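Local coordinates for protein colicin-B (Escherichia coli, PDB 1RH1) that forms channels in the cytoplasmic membrane of Escherichia coli and related bacteria, depolarising it and dissipating the cell's energy, at residues V198-R203 and V213-V218. Numbering follows the deposited sequence.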
ATOM      1  N   VAL A 198      -3.324  22.152  25.709  1.00 11.30           N
ATOM      2  CA  VAL A 198      -2.788  22.641  26.975  1.00  9.16           C
ATOM      3  C   VAL A 198      -3.283  24.066  27.280  1.00 10.34           C
ATOM      4  O   VAL A 198      -3.295  24.892  26.369  1.00 11.19           O
ATOM      5  CB  VAL A 198      -1.267  22.565  26.833  1.00  9.42           C
ATOM      6  CG1 VAL A 198      -0.560  23.292  27.962  1.00 13.56           C
ATOM      7  CG2 VAL A 198      -0.868  21.095  26.853  1.00  9.00           C
ATOM      8  N   PRO A 199      -3.683  24.457  28.502  1.00  8.89           N
ATOM      9  CA  PRO A 199      -4.134  25.818  28.812  1.00 10.37           C
ATOM     10  C   PRO A 199      -3.041  26.860  28.565  1.00 10.43           C
ATOM     11  O   PRO A 199      -1.858  26.625  28.835  1.00 10.45           O
ATOM     12  CB  PRO A 199      -4.583  25.703  30.257  1.00  7.27           C
ATOM     13  CG  PRO A 199      -3.649  24.659  30.819  1.00  6.08           C
ATOM     14  CD  PRO A 199      -3.659  23.633  29.706  1.00  7.38           C
ATOM     15  N   VAL A 200      -3.425  27.999  27.999  1.00  8.27           N
ATOM     16  CA  VAL A 200      -2.449  29.035  27.682  1.00  9.08           C
ATOM     17  C   VAL A 200      -2.430  30.053  28.817  1.00  9.38           C
ATOM     18  O   VAL A 200      -3.490  30.543  29.192  1.00 10.53           O
ATOM     19  CB  VAL A 200      -2.819  29.732  26.332  1.00  8.46           C
ATOM     20  CG1 VAL A 200      -1.834  30.835  26.011  1.00  7.97           C
ATOM     21  CG2 VAL A 200      -2.723  28.747  25.181  1.00  7.85           C
ATOM     22  N   PRO A 201      -1.272  30.387  29.391  1.00  6.83           N
ATOM     23  CA  PRO A 201      -1.078  31.482  30.324  1.00  6.69           C
ATOM     24  C   PRO A 201      -1.347  32.895  29.880  1.00  6.65           C
ATOM     25  O   PRO A 201      -0.979  33.320  28.787  1.00  7.40           O
ATOM     26  CB  PRO A 201       0.334  31.351  30.791  1.00  4.39           C
ATOM     27  CG  PRO A 201       1.000  30.549  29.713  1.00  6.41           C
ATOM     28  CD  PRO A 201      -0.082  29.560  29.340  1.00  7.38           C
ATOM     29  N   ASP A 202      -2.002  33.576  30.826  1.00 10.30           N
ATOM     30  CA  ASP A 202      -2.330  34.979  30.753  1.00  9.60           C
ATOM     31  C   ASP A 202      -1.098  35.772  31.137  1.00 10.99           C
ATOM     32  O   ASP A 202      -0.744  35.845  32.314  1.00 16.07           O
ATOM     33  CB  ASP A 202      -3.450  35.343  31.725  1.00  9.15           C
ATOM     34  CG  ASP A 202      -4.065  36.721  31.452  1.00 14.98           C
ATOM     35  OD1 ASP A 202      -5.235  36.933  31.772  1.00 21.17           O
ATOM     36  OD2 ASP A 202      -3.406  37.599  30.904  1.00 15.70           O
ATOM     37  N   ARG A 203      -0.483  36.416  30.145  1.00 10.80           N
ATOM     38  CA  ARG A 203       0.673  37.255  30.371  1.00 11.55           C
ATOM     39  C   ARG A 203       0.316  38.511  31.155  1.00 12.11           C
ATOM     40  O   ARG A 203       1.231  39.113  31.718  1.00 15.97           O
ATOM     41  CB  ARG A 203       1.290  37.670  29.053  1.00 16.03           C
ATOM     42  CG  ARG A 203       2.613  37.003  28.728  1.00 25.23           C
ATOM     43  CD  ARG A 203       2.484  35.500  28.468  1.00 34.48           C
ATOM     44  NE  ARG A 203       1.751  35.216  27.233  1.00 41.32           N
ATOM     45  CZ  ARG A 203       1.886  34.080  26.531  1.00 42.84           C
ATOM     46  NH1 ARG A 203       2.720  33.103  26.917  1.00 44.14           N
ATOM     47  NH2 ARG A 203       1.170  33.932  25.415  1.00 42.09           N
ATOM     48  N   VAL A 213      -9.198  29.024  26.733  1.00  4.60           N
ATOM     49  CA  VAL A 213      -8.258  29.203  25.644  1.00  2.31           C
ATOM     50  C   VAL A 213      -7.213  28.142  25.955  1.00  6.70           C
ATOM     51  O   VAL A 213      -6.681  28.055  27.073  1.00 10.57           O
ATOM     52  CB  VAL A 213      -7.661  30.653  25.684  1.00  2.00           C
ATOM     53  CG1 VAL A 213      -6.323  30.769  24.980  1.00  2.00           C
ATOM     54  CG2 VAL A 213      -8.559  31.576  24.908  1.00  2.00           C
ATOM     55  N   TYR A 214      -6.954  27.318  24.933  1.00  6.38           N
ATOM     56  CA  TYR A 214      -6.031  26.190  25.000  1.00  2.00           C
ATOM     57  C   TYR A 214      -5.155  26.214  23.765  1.00  3.51           C
ATOM     58  O   TYR A 214      -5.589  26.792  22.774  1.00  7.03           O
ATOM     59  CB  TYR A 214      -6.804  24.858  25.026  1.00  6.37           C
ATOM     60  CG  TYR A 214      -7.819  24.770  26.154  1.00  4.80           C
ATOM     61  CD1 TYR A 214      -9.127  25.208  25.945  1.00  6.67           C
ATOM     62  CD2 TYR A 214      -7.428  24.332  27.416  1.00  3.50           C
ATOM     63  CE1 TYR A 214     -10.038  25.223  27.001  1.00  3.85           C
ATOM     64  CE2 TYR A 214      -8.341  24.343  28.475  1.00  2.09           C
ATOM     65  CZ  TYR A 214      -9.637  24.793  28.257  1.00  4.21           C
ATOM     66  OH  TYR A 214     -10.538  24.836  29.302  1.00 11.87           O
ATOM     67  N   SER A 215      -3.948  25.630  23.759  1.00  2.00           N
ATOM     68  CA  SER A 215      -3.120  25.566  22.555  1.00  3.99           C
ATOM     69  C   SER A 215      -2.829  24.123  22.167  1.00  5.11           C
ATOM     70  O   SER A 215      -2.531  23.293  23.029  1.00  4.63           O
ATOM     71  CB  SER A 215      -1.765  26.273  22.728  1.00  3.28           C
ATOM     72  OG  SER A 215      -0.847  25.612  23.593  1.00  6.52           O
ATOM     73  N   ALA A 216      -2.874  23.809  20.868  1.00  4.94           N
ATOM     74  CA  ALA A 216      -2.640  22.451  20.409  1.00  2.00           C
ATOM     75  C   ALA A 216      -1.722  22.368  19.217  1.00  4.57           C
ATOM     76  O   ALA A 216      -1.812  23.228  18.339  1.00  8.37           O
ATOM     77  CB  ALA A 216      -3.909  21.803  19.990  1.00  2.00           C
ATOM     78  N   PRO A 217      -0.833  21.367  19.127  1.00  4.96           N
ATOM     79  CA  PRO A 217      -0.000  21.131  17.962  1.00  4.10           C
ATOM     80  C   PRO A 217      -0.679  20.522  16.734  1.00  5.56           C
ATOM     81  O   PRO A 217      -0.524  19.342  16.387  1.00  7.54           O
ATOM     82  CB  PRO A 217       1.116  20.297  18.523  1.00  2.27           C
ATOM     83  CG  PRO A 217       0.416  19.462  19.552  1.00  3.00           C
ATOM     84  CD  PRO A 217      -0.451  20.494  20.229  1.00  5.96           C
ATOM     85  N   VAL A 218      -1.481  21.381  16.091  1.00  2.93           N
ATOM     86  CA  VAL A 218      -2.075  21.078  14.803  1.00  5.62           C
ATOM     87  C   VAL A 218      -0.916  21.092  13.818  1.00 12.52           C
ATOM     88  O   VAL A 218      -0.851  20.248  12.919  1.00 14.57           O
ATOM     89  CB  VAL A 218      -3.082  22.129  14.440  1.00  3.31           C
ATOM     90  CG1 VAL A 218      -3.694  21.820  13.099  1.00  2.00           C
ATOM     91  CG2 VAL A 218      -4.126  22.170  15.540  1.00  5.92           C
TER
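Val198 and Ser215 face each other as an antiparallel hydrogen-bonded pair, a compact example of how two backbone bonds set the register of a strand pair. Val198 N donates to Ser215 O at 3.0 Å, and Ser215 N returns a bond to Val198 O at 2.8 Å; both are nearly straight at hydrogen. Val198 O also receives a CA-H contact from Tyr214 CA at 3.3 Å, so one carbonyl draws on two neighbouring residues of strand 213-216. Pro199 follows, in a non-hydrogen-bonded pair with Tyr214, a pair type in which neither residue bonds the other through its backbone; the proline nitrogen, which carries no hydrogen, fits this place. Its CB leaves the backbone away from the other strand, yet Pro199 CA lies 3.9 Å from Tyr214 CD2, an oblique approach to the ring. With Tyr214 CG beside the backbone N (chi1 -56°), CD2 lies next to Pro199 and the ring edge, near its plane, meets Val198 C. The tyrosine side chain also touches Ala197, Val229, Pro273 and Ser276. At Val200 the backbone bond is weak, Val200 N to Val213 O at 3.4 Å, and side-chain packing adds to it. Val200 CB is directed toward the partner strand, and CG2, anti to the carbonyl carbon, meets Ser215 CB at 3.6 Å, while Val200 CB lies 3.9 Å from Val213 CG1. Val200 thus rests against two residues of the facing strand, and it also bonds through its backbone to Ile210. From Pro201 onward the chain departs. The whole is a short antiparallel pairing whose strand axes are splayed, at 116°, within a mixed beta-sheet of the N-terminal part of the toxin, in which strand 213-216 is flanked by strands 189-201 and 225-228.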